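Local coordinates for peroxisomal membrane protein LPX1 (Saccharomyces cerevisiae, PDB 2Y6U) that hydrolyses ester bonds of acyl esters, triacylglycerols and phospholipids as a peroxisomal esterase, lipase and phospholipase A of the alpha/beta hydrolase family, at residues G82-D87 with H340-V345. Residues are numbered along the deposited sequence; the frame is centred on the assembly and turned at random.
Sequences GNYAID and HIHEFV
Tyr84 reaches from the start of strand 84-92 to His342 and Val345 on helix 330-347, and so illustrates how, in an alpha/beta hydrolase fold, one side chain can make both a polar and an apolar contact between a strand of the central sheet and a helix packed on it. The ring serves the apolar half of the contact. Val345 crosses it at a slant, CG1 lying 3.4 Å from CD2 of Tyr84, while CG2 stands over one face near the rim. Val345 also touches Leu53 of the adjacent strand 51-58, which Tyr84 meets as well, so the three form a continuous apolar patch between helix and sheet. The polar half lies at the far end of the tyrosine. His342 swings its imidazole out with CG anti to the backbone N (chi1 180°), presenting ND1 at the edge of the phenol ring, where it is hydrogen-bonded to Tyr84 OH at 2.5 Å. A phenylalanine in place of Tyr84 would probably leave His342 ND1 without its hydroxyl mate. The two rings lie rim to rim, neither over the face of the other, with planes at 64°, and the hydroxyl OH of Tyr84 lies in the imidazole plane.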
loop_
_atom_site.group_PDB
_atom_site.type_symbol
_atom_site.label_atom_id
_atom_site.label_comp_id
_atom_site.label_asym_id
_atom_site.label_seq_id
_atom_site.Cartn_x
_atom_site.Cartn_y
_atom_site.Cartn_z
ATOM N N GLY A 82 23.604 -9.578 23.149
ATOM C CA GLY A 82 22.889 -9.238 21.902
ATOM C C GLY A 82 21.959 -8.022 22.048
ATOM O O GLY A 82 21.414 -7.526 21.053
ATOM N N ASN A 83 21.757 -7.592 23.306
ATOM C CA ASN A 83 21.097 -6.339 23.673
ATOM C C ASN A 83 19.809 -6.006 22.876
ATOM O O ASN A 83 19.696 -4.975 22.205
ATOM C CB ASN A 83 22.077 -5.184 23.628
ATOM C CG ASN A 83 21.833 -4.226 24.732
ATOM O OD1 ASN A 83 20.750 -4.253 25.341
ATOM N ND2 ASN A 83 22.831 -3.405 25.049
ATOM N N TYR A 84 18.873 -6.924 22.987
ATOM C CA TYR A 84 17.555 -6.773 22.386
ATOM C C TYR A 84 16.524 -7.272 23.418
ATOM O O TYR A 84 16.884 -7.984 24.387
ATOM C CB TYR A 84 17.485 -7.574 21.078
ATOM C CG TYR A 84 17.657 -9.109 21.168
ATOM C CD1 TYR A 84 16.597 -9.934 21.520
ATOM C CD2 TYR A 84 18.869 -9.723 20.838
ATOM C CE1 TYR A 84 16.728 -11.318 21.576
ATOM C CE2 TYR A 84 19.009 -11.112 20.894
ATOM C CZ TYR A 84 17.920 -11.909 21.248
ATOM O OH TYR A 84 18.045 -13.302 21.312
ATOM N N ALA A 85 15.289 -6.892 23.194
ATOM C CA ALA A 85 14.133 -7.379 23.915
ATOM C C ALA A 85 12.881 -7.097 23.118
ATOM O O ALA A 85 12.776 -6.085 22.431
ATOM C CB ALA A 85 14.025 -6.688 25.366
ATOM N N ILE A 86 11.916 -7.990 23.248
ATOM C CA ILE A 86 10.606 -7.797 22.682
ATOM C C ILE A 86 9.925 -6.605 23.300
ATOM O O ILE A 86 9.828 -6.469 24.549
ATOM C CB ILE A 86 9.669 -9.026 22.832
ATOM C CG1 ILE A 86 10.202 -10.193 22.011
ATOM C CG2 ILE A 86 8.246 -8.707 22.296
ATOM C CD1 ILE A 86 9.443 -11.480 22.358
ATOM N N ASP A 87 9.505 -5.675 22.465
ATOM C CA ASP A 87 8.815 -4.528 22.989
ATOM C C ASP A 87 7.327 -4.683 22.788
ATOM O O ASP A 87 6.587 -4.466 23.704
ATOM C CB ASP A 87 9.361 -3.275 22.344
ATOM C CG ASP A 87 8.959 -2.006 23.075
ATOM O OD1 ASP A 87 9.285 -1.867 24.301
ATOM O OD2 ASP A 87 8.278 -1.180 22.406
ATOM N N HIS A 340 15.841 -18.119 14.876
ATOM C CA HIS A 340 16.053 -17.231 13.741
ATOM C C HIS A 340 16.044 -15.788 14.132
ATOM O O HIS A 340 16.804 -14.988 13.599
ATOM C CB HIS A 340 15.091 -17.506 12.598
ATOM C CG HIS A 340 15.351 -18.792 11.921
ATOM N ND1 HIS A 340 16.525 -19.057 11.243
ATOM C CD2 HIS A 340 14.632 -19.935 11.920
ATOM C CE1 HIS A 340 16.490 -20.316 10.820
ATOM N NE2 HIS A 340 15.334 -20.856 11.189
ATOM N N ILE A 341 15.212 -15.415 15.064
ATOM C CA ILE A 341 15.233 -14.010 15.517
ATOM C C ILE A 341 16.532 -13.673 16.204
ATOM O O ILE A 341 17.162 -12.602 15.994
ATOM C CB ILE A 341 14.038 -13.762 16.516
ATOM C CG1 ILE A 341 12.677 -13.793 15.731
ATOM C CG2 ILE A 341 14.215 -12.442 17.256
ATOM C CD1 ILE A 341 11.442 -13.636 16.716
ATOM N N HIS A 342 16.992 -14.593 17.066
ATOM C CA HIS A 342 18.274 -14.367 17.724
ATOM C C HIS A 342 19.420 -14.209 16.725
ATOM O O HIS A 342 20.201 -13.255 16.815
ATOM C CB HIS A 342 18.599 -15.557 18.666
ATOM C CG HIS A 342 19.898 -15.430 19.381
ATOM N ND1 HIS A 342 20.056 -14.623 20.486
ATOM C CD2 HIS A 342 21.095 -16.031 19.177
ATOM C CE1 HIS A 342 21.301 -14.741 20.938
ATOM N NE2 HIS A 342 21.956 -15.576 20.156
ATOM N N GLU A 343 19.529 -15.114 15.763
ATOM C CA GLU A 343 20.643 -15.017 14.817
ATOM C C GLU A 343 20.511 -13.703 14.003
ATOM O O GLU A 343 21.478 -13.047 13.707
ATOM C CB GLU A 343 20.640 -16.217 13.855
ATOM C CG GLU A 343 20.983 -17.563 14.494
ATOM C CD GLU A 343 22.398 -17.640 15.119
ATOM O OE1 GLU A 343 23.369 -17.042 14.590
ATOM O OE2 GLU A 343 22.543 -18.313 16.146
ATOM N N PHE A 344 19.286 -13.364 13.629
ATOM C CA PHE A 344 19.072 -12.163 12.794
ATOM C C PHE A 344 19.531 -10.893 13.513
ATOM O O PHE A 344 20.325 -10.095 12.959
ATOM C CB PHE A 344 17.589 -12.091 12.335
ATOM C CG PHE A 344 17.285 -10.899 11.475
ATOM C CD1 PHE A 344 17.517 -10.940 10.127
ATOM C CD2 PHE A 344 16.864 -9.693 12.031
ATOM C CE1 PHE A 344 17.387 -9.818 9.308
ATOM C CE2 PHE A 344 16.665 -8.542 11.198
ATOM C CZ PHE A 344 16.984 -8.604 9.846
ATOM N N VAL A 345 19.096 -10.717 14.776
ATOM C CA VAL A 345 19.549 -9.577 15.581
ATOM C C VAL A 345 21.091 -9.500 15.730
ATOM O O VAL A 345 21.705 -8.447 15.544
ATOM C CB VAL A 345 18.934 -9.585 16.980
ATOM C CG1 VAL A 345 19.430 -8.364 17.795
ATOM C CG2 VAL A 345 17.422 -9.666 16.920
#